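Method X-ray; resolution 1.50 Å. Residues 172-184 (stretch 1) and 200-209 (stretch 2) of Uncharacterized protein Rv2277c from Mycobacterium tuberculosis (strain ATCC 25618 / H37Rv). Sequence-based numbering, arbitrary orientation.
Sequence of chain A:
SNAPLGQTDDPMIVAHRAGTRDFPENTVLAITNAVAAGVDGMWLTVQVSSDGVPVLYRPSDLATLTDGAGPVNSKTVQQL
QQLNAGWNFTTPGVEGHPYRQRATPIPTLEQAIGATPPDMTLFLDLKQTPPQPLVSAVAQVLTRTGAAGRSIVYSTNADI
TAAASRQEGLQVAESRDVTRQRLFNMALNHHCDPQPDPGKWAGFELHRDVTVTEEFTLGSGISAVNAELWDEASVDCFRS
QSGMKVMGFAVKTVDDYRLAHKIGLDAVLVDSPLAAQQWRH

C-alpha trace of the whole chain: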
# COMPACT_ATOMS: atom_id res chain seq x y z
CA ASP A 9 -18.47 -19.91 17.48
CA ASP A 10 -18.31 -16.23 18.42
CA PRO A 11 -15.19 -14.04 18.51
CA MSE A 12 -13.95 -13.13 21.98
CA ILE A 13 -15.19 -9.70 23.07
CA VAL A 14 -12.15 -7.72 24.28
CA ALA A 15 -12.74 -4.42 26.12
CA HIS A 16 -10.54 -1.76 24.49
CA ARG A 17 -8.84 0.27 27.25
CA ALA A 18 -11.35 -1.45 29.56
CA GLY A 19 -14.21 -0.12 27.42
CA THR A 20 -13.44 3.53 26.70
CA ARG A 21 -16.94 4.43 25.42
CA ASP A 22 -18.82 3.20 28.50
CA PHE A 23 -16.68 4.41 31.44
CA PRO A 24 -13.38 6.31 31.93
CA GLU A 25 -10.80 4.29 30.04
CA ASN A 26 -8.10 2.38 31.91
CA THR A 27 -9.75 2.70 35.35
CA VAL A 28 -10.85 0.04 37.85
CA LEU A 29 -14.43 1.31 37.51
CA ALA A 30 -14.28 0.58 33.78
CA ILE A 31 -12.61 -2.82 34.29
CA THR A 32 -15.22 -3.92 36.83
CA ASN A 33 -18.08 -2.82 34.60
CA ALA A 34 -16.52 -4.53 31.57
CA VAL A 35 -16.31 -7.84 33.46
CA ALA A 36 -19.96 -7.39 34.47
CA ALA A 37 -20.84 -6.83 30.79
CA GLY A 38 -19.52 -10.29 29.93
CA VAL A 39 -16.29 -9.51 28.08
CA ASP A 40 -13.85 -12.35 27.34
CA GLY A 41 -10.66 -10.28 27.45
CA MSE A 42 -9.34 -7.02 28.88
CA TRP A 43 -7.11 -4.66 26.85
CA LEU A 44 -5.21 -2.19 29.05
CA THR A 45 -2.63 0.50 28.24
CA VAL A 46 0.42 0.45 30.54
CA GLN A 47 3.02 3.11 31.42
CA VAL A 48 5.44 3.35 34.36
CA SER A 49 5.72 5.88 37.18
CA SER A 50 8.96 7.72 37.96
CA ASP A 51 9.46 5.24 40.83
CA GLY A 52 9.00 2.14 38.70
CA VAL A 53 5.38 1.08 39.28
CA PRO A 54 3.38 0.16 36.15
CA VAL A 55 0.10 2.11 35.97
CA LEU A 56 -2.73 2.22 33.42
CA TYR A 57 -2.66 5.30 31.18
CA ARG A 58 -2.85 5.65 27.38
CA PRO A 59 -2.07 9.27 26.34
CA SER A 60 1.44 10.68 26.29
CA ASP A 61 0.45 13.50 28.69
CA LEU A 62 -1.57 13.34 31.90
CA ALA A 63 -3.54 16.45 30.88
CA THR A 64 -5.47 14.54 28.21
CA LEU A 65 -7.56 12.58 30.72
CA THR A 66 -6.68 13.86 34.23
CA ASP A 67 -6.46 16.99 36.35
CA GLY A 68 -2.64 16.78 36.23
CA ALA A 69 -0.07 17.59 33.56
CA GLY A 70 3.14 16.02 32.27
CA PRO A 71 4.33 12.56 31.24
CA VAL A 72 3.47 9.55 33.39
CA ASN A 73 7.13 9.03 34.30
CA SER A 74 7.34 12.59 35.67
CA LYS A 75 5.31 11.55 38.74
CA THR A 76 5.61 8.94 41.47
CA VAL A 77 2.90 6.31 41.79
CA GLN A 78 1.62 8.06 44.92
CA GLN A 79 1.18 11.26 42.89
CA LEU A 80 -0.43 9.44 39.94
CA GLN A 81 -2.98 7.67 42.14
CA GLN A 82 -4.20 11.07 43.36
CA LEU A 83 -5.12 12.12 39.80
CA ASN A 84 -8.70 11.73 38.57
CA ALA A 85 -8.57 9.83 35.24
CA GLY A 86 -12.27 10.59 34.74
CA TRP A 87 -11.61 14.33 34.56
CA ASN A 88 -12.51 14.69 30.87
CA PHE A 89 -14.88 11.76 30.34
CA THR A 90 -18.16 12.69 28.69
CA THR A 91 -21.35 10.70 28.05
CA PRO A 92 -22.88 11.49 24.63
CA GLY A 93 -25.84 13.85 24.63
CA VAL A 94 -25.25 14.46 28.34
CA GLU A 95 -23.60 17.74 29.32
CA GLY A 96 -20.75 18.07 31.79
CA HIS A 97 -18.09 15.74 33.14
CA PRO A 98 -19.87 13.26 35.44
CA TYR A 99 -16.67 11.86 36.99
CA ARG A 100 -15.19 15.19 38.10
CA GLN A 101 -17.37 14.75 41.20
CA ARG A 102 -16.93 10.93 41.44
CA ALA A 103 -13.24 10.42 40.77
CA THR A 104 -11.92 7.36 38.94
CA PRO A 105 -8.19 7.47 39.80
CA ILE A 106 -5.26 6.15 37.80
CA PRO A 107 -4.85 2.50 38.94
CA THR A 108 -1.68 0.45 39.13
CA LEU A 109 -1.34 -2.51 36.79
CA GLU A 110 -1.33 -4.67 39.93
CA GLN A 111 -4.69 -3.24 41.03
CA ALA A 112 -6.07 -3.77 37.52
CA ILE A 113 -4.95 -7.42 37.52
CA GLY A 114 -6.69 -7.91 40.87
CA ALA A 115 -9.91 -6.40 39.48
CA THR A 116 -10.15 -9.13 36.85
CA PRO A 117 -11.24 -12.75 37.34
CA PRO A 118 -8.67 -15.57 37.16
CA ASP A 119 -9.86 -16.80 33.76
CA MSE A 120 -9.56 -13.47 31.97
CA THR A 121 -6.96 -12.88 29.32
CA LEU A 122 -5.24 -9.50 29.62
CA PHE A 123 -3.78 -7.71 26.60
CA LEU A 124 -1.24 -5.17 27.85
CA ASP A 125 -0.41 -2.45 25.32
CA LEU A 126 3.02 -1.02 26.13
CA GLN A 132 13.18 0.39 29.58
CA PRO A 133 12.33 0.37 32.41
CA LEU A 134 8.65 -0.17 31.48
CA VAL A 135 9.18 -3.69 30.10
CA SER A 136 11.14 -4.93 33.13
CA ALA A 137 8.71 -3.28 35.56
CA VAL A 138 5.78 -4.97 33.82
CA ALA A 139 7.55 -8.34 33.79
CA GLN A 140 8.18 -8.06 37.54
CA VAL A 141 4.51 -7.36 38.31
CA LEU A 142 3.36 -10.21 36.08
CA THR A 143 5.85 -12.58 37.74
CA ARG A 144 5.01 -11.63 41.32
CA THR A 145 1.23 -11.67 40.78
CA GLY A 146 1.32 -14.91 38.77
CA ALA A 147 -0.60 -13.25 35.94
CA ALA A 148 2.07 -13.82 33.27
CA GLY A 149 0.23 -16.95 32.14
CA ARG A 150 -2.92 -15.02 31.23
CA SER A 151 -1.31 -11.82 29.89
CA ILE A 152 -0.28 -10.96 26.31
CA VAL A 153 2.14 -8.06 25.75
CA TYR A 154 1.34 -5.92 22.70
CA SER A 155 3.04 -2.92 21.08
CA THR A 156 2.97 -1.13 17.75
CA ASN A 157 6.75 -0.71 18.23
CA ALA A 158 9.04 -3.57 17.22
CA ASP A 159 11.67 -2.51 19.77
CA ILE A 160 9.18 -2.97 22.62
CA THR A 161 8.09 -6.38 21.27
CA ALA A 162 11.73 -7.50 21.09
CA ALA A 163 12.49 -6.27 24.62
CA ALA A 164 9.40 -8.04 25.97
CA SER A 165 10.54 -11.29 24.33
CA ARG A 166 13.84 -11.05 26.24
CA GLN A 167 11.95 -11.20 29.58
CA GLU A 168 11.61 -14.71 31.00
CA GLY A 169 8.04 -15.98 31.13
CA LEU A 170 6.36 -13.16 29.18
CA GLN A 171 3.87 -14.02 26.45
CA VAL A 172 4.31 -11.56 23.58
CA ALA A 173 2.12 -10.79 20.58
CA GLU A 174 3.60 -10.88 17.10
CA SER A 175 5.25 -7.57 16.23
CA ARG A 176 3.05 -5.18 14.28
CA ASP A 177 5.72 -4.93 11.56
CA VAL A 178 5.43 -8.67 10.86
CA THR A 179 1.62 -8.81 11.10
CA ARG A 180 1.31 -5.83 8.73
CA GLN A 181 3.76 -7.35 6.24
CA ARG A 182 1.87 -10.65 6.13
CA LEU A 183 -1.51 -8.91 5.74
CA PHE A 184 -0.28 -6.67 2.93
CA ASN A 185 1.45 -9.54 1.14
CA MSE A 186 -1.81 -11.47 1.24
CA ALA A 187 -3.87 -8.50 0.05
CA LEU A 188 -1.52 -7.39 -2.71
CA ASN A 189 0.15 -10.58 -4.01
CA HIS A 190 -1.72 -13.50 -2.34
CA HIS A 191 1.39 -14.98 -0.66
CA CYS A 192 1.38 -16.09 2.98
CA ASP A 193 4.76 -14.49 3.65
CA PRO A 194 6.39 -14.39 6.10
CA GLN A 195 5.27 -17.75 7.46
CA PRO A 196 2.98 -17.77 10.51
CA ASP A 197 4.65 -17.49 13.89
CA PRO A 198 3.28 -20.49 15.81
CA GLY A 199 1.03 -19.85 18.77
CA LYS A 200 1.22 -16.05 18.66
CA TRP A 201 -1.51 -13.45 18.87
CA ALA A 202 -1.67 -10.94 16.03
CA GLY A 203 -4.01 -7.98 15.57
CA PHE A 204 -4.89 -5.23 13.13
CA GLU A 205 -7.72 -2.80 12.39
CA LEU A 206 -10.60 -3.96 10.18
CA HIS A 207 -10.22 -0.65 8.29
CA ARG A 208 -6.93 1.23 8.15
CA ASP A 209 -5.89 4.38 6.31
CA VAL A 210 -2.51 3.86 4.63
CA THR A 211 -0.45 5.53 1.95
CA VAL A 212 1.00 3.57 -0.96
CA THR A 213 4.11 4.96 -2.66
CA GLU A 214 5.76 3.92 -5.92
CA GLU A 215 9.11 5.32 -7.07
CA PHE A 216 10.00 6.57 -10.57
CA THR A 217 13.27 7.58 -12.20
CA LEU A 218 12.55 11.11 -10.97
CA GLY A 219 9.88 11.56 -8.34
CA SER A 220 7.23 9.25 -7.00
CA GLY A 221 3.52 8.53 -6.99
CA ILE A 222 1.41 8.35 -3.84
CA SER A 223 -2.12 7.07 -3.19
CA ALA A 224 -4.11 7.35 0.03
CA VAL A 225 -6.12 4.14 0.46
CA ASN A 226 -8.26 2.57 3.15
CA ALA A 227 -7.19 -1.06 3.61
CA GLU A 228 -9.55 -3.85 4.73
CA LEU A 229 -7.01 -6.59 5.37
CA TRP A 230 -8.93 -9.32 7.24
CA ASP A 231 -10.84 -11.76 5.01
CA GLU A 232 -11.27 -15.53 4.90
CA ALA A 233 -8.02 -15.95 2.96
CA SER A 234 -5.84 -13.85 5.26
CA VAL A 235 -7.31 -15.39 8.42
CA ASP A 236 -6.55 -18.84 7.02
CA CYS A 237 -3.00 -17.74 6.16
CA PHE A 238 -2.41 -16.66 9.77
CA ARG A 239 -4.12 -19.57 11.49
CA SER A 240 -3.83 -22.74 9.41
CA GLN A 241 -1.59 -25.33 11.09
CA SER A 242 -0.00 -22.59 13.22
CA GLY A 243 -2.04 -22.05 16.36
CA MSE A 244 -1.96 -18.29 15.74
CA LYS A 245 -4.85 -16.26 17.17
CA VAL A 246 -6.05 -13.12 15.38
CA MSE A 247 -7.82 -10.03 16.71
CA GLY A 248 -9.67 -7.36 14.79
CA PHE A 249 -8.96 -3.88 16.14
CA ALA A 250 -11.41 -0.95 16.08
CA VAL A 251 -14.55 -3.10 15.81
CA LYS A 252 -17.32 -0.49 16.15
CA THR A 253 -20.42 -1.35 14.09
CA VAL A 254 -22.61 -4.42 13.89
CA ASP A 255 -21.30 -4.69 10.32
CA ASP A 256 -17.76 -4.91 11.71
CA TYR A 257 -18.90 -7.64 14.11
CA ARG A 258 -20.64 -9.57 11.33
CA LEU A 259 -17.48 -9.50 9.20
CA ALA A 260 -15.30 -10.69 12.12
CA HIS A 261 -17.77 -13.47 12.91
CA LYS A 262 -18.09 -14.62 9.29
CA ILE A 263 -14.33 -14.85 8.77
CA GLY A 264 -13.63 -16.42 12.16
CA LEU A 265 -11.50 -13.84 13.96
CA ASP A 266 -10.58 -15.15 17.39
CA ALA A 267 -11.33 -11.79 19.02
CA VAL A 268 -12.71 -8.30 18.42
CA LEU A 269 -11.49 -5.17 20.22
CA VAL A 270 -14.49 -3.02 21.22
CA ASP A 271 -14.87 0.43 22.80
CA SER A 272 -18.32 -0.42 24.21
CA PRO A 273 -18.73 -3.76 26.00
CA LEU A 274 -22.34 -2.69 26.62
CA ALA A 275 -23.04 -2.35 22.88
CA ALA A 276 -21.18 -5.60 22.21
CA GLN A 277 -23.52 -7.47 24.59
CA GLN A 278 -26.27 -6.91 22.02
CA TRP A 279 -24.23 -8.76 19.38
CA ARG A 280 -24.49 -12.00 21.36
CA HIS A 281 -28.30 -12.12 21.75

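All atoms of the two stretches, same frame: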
# COMPACT_ATOMS: atom_id res chain seq x y z
N VAL A 172 4.20 -12.78 24.38
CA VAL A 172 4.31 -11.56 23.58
C VAL A 172 3.59 -11.75 22.25
O VAL A 172 3.78 -12.76 21.56
CB VAL A 172 5.79 -11.18 23.36
CG1 VAL A 172 5.90 -9.87 22.60
CG2 VAL A 172 6.56 -11.13 24.70
N ALA A 173 2.77 -10.77 21.89
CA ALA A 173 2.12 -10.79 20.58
C ALA A 173 3.15 -10.63 19.47
O ALA A 173 4.24 -10.08 19.66
CB ALA A 173 1.09 -9.67 20.47
N GLU A 174 2.79 -11.13 18.29
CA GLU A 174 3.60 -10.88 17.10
C GLU A 174 3.81 -9.38 16.92
O GLU A 174 2.90 -8.58 17.19
CB GLU A 174 2.89 -11.45 15.88
CG GLU A 174 3.61 -11.16 14.59
CD GLU A 174 3.13 -12.01 13.45
OE1 GLU A 174 2.09 -11.67 12.85
OE2 GLU A 174 3.82 -13.03 13.16
N SER A 175 5.00 -8.99 16.48
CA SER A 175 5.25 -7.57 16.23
C SER A 175 4.32 -7.04 15.14
O SER A 175 3.95 -7.75 14.20
CB SER A 175 6.70 -7.33 15.82
OG SER A 175 6.92 -7.76 14.50
N ARG A 176 3.93 -5.77 15.28
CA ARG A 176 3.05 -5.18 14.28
C ARG A 176 3.71 -5.15 12.91
O ARG A 176 3.05 -5.36 11.89
CB ARG A 176 2.59 -3.79 14.72
CG ARG A 176 1.56 -3.15 13.80
CD ARG A 176 1.01 -1.89 14.43
NE ARG A 176 -0.06 -1.28 13.64
CZ ARG A 176 -1.34 -1.24 14.03
NH1 ARG A 176 -1.72 -1.80 15.18
NH2 ARG A 176 -2.23 -0.64 13.26
N ASP A 177 5.03 -4.92 12.85
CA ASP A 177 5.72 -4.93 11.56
C ASP A 177 5.48 -6.24 10.81
O ASP A 177 5.23 -6.24 9.60
CB ASP A 177 7.23 -4.73 11.73
CG ASP A 177 7.60 -3.30 12.11
OD1 ASP A 177 6.78 -2.39 11.94
OD2 ASP A 177 8.76 -3.10 12.57
N VAL A 178 5.57 -7.37 11.52
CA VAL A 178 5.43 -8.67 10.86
C VAL A 178 3.97 -8.92 10.47
O VAL A 178 3.67 -9.35 9.35
CB VAL A 178 5.99 -9.79 11.75
CG1 VAL A 178 5.67 -11.16 11.15
CG2 VAL A 178 7.50 -9.62 11.91
N THR A 179 3.04 -8.66 11.40
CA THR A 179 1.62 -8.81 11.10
C THR A 179 1.23 -7.98 9.88
O THR A 179 0.56 -8.48 8.96
CB THR A 179 0.79 -8.38 12.31
OG1 THR A 179 1.04 -9.27 13.40
CG2 THR A 179 -0.71 -8.37 11.98
N ARG A 180 1.65 -6.71 9.85
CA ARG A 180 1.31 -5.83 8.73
C ARG A 180 1.89 -6.34 7.42
O ARG A 180 1.23 -6.28 6.37
CB ARG A 180 1.79 -4.41 9.00
CG ARG A 180 1.32 -3.37 7.97
CD ARG A 180 1.87 -1.96 8.24
NE ARG A 180 3.32 -2.00 8.37
CZ ARG A 180 3.99 -1.81 9.51
NH1 ARG A 180 3.34 -1.49 10.63
NH2 ARG A 180 5.31 -1.92 9.52
N GLN A 181 3.14 -6.81 7.44
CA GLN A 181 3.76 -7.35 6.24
C GLN A 181 2.98 -8.54 5.70
O GLN A 181 2.73 -8.64 4.49
CB GLN A 181 5.20 -7.77 6.56
CG GLN A 181 5.95 -8.27 5.35
CD GLN A 181 6.31 -7.14 4.41
OE1 GLN A 181 7.06 -6.23 4.78
NE2 GLN A 181 5.77 -7.18 3.20
N ARG A 182 2.59 -9.47 6.59
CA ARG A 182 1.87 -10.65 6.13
C ARG A 182 0.50 -10.27 5.57
O ARG A 182 0.09 -10.79 4.53
CB ARG A 182 1.73 -11.66 7.27
CG ARG A 182 1.41 -13.06 6.76
CD ARG A 182 1.24 -14.10 7.86
NE ARG A 182 2.44 -14.33 8.67
CZ ARG A 182 2.63 -13.83 9.89
NH1 ARG A 182 1.70 -13.06 10.44
NH2 ARG A 182 3.74 -14.09 10.55
N LEU A 183 -0.19 -9.33 6.22
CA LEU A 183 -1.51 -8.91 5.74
C LEU A 183 -1.41 -8.23 4.39
O LEU A 183 -2.25 -8.46 3.51
CB LEU A 183 -2.15 -7.96 6.74
CG LEU A 183 -2.70 -8.61 8.01
CD1 LEU A 183 -3.07 -7.50 8.99
CD2 LEU A 183 -3.91 -9.51 7.68
N PHE A 184 -0.41 -7.36 4.21
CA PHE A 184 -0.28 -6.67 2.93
C PHE A 184 0.22 -7.60 1.83
O PHE A 184 -0.19 -7.45 0.67
CB PHE A 184 0.53 -5.39 3.07
CG PHE A 184 -0.30 -4.21 3.51
CD1 PHE A 184 -1.12 -3.55 2.60
CD2 PHE A 184 -0.30 -3.79 4.83
CE1 PHE A 184 -1.90 -2.47 2.99
CE2 PHE A 184 -1.09 -2.70 5.23
CZ PHE A 184 -1.89 -2.05 4.30
N LYS A 200 1.22 -17.46 18.28
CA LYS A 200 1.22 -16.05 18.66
C LYS A 200 -0.12 -15.39 18.37
O LYS A 200 -0.82 -15.75 17.42
CB LYS A 200 2.29 -15.29 17.86
CG LYS A 200 3.69 -15.72 18.16
CD LYS A 200 4.38 -14.67 18.96
CE LYS A 200 5.77 -15.07 19.35
NZ LYS A 200 6.14 -14.39 20.62
N TRP A 201 -0.45 -14.39 19.20
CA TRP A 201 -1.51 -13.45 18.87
C TRP A 201 -1.02 -12.42 17.86
O TRP A 201 0.13 -11.97 17.92
CB TRP A 201 -1.96 -12.69 20.13
CG TRP A 201 -3.01 -13.38 20.93
CD1 TRP A 201 -2.82 -14.14 22.04
CD2 TRP A 201 -4.42 -13.39 20.67
NE1 TRP A 201 -4.03 -14.63 22.50
CE2 TRP A 201 -5.02 -14.17 21.68
CE3 TRP A 201 -5.24 -12.80 19.69
CZ2 TRP A 201 -6.40 -14.39 21.73
CZ3 TRP A 201 -6.61 -13.03 19.74
CH2 TRP A 201 -7.18 -13.81 20.75
N ALA A 202 -1.90 -12.05 16.94
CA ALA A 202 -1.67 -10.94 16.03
C ALA A 202 -2.96 -10.14 15.95
O ALA A 202 -4.05 -10.69 16.13
CB ALA A 202 -1.31 -11.42 14.63
N GLY A 203 -2.84 -8.83 15.68
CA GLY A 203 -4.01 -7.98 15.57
C GLY A 203 -3.81 -6.86 14.57
O GLY A 203 -2.69 -6.47 14.26
N PHE A 204 -4.93 -6.37 14.03
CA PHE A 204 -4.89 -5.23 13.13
C PHE A 204 -6.31 -4.72 12.96
O PHE A 204 -7.27 -5.49 13.10
CB PHE A 204 -4.32 -5.60 11.75
CG PHE A 204 -3.59 -4.48 11.08
CD1 PHE A 204 -2.29 -4.17 11.45
CD2 PHE A 204 -4.19 -3.74 10.08
CE1 PHE A 204 -1.61 -3.13 10.84
CE2 PHE A 204 -3.51 -2.70 9.45
CZ PHE A 204 -2.21 -2.40 9.83
N GLU A 205 -6.43 -3.43 12.66
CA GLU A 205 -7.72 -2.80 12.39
C GLU A 205 -8.44 -3.47 11.22
O GLU A 205 -7.82 -3.92 10.26
CB GLU A 205 -7.52 -1.32 12.03
CG GLU A 205 -7.28 -0.38 13.20
CD GLU A 205 -5.88 -0.45 13.79
OE1 GLU A 205 -5.01 -1.18 13.27
OE2 GLU A 205 -5.64 0.25 14.80
N LEU A 206 -9.78 -3.50 11.31
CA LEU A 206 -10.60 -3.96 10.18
C LEU A 206 -10.54 -2.99 9.02
O LEU A 206 -10.70 -3.40 7.86
CB LEU A 206 -12.06 -4.13 10.62
CG LEU A 206 -12.55 -5.52 10.98
CD1 LEU A 206 -11.61 -6.18 11.97
CD2 LEU A 206 -13.98 -5.46 11.53
N HIS A 207 -10.37 -1.69 9.30
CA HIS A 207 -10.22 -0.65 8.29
C HIS A 207 -9.07 0.23 8.71
O HIS A 207 -9.03 0.70 9.86
CB HIS A 207 -11.47 0.23 8.24
CG HIS A 207 -12.74 -0.54 8.21
ND1 HIS A 207 -13.35 -0.93 7.04
CD2 HIS A 207 -13.53 -0.98 9.22
CE1 HIS A 207 -14.46 -1.58 7.33
NE2 HIS A 207 -14.59 -1.63 8.64
N ARG A 208 -8.13 0.48 7.80
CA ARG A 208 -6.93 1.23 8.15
C ARG A 208 -6.53 2.15 7.01
O ARG A 208 -6.30 1.68 5.89
CB ARG A 208 -5.77 0.27 8.48
CG ARG A 208 -4.53 0.98 9.03
CD ARG A 208 -4.77 1.52 10.44
NE ARG A 208 -3.52 1.95 11.07
CZ ARG A 208 -3.27 3.20 11.47
NH1 ARG A 208 -4.18 4.16 11.33
NH2 ARG A 208 -2.10 3.48 12.03
N ASP A 209 -6.43 3.44 7.30
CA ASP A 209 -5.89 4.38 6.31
C ASP A 209 -4.39 4.16 6.17
O ASP A 209 -3.65 4.16 7.16
CB ASP A 209 -6.13 5.82 6.76
CG ASP A 209 -7.57 6.23 6.66
OD1 ASP A 209 -8.30 5.67 5.82
OD2 ASP A 209 -7.96 7.13 7.42
O HOH W 1 1.20 -14.07 21.55
O HOH W 2 5.26 -15.28 23.27
O HOH W 3 6.63 -11.47 18.98
O HOH W 4 0.43 -8.29 15.86
O HOH W 5 -3.72 -0.03 16.33

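A strand that runs beside a loop and then past the helix it leads into can change its mode of attachment along the way, from bonds to the backbone toward side-chain packing and a salt bridge, with water along its length. Residues 200-209 and 172-184 of Rv2277c illustrate the principle, burying 606 Å² between them.

Lys 200 opens the contact. Its CA-to-CB bond points toward the loop, and its long aliphatic chain passes Glu 174 before Lys 200 NZ donates a hydrogen bond to Val 172 O at 3.0 Å. The ammonium group also donates to water 2, which accepts in turn from Val 172 N. A lysine suits this partly exposed site because its methylenes cover the backbone while its charge stays among carbonyl oxygen and solvent.

Trp 201 contributes mainly through its backbone. Trp 201 O accepts from Glu 174 N at 2.8 Å, and its own N donates to water 1, which reaches Val 172 O through a weak bond. The indole leads away, leaving Trp 201 CB to pack against Ala 173 CB at 4.3 Å; the small alanine fits where the two backbones run close, the CA atoms of Ala 173 and Trp 201 being 4.8 Å apart.

At Ala 202 the helix comes into play. Ala 202 CB lies 3.4 Å from Thr 179 OG1 and 3.8 Å from Glu 174 OE1, covering a buried polar cluster in which Glu 174 accepts from Thr 179 OG1 and forms a salt bridge with Arg 182. The carboxylate is thus satisfied within its own stretch.

Gly 203 follows, Gly 203 O lying 3.6 Å from Thr 179 CG2. Water 4 links the two stretches here, donating to Glu 174 O and Thr 179 OG1 and accepting a weak bond from Gly 203 N.

Phe 204 has the most area covered, 113 Å². Strand and helix axes cross at 66°, and the end of this side chain comes nearer the helix. Leu 183 CD1 packs 3.6 Å from Phe 204 CB, while Arg 180 CB approaches Phe 204 CE1 at 4.1 Å. Phe 204 CE1 also sits over one face of the Arg 176 guanidinium, 3.5 Å from Arg 176 NH2.

Glu 205 OE1 and Arg 208 NE lie at the edge of the same guanidinium, near its plane. Arg 176, extended through three t rotamers, donates from Arg 176 NH2 to Glu 205 OE1 at 2.8 Å in a salt bridge, and water 5 donates to Glu 205 OE2. Farther along, Arg 208 NE lies 3.6 Å from Arg 176 NH2, a close approach of like charges beside the Glu 205 carboxylate.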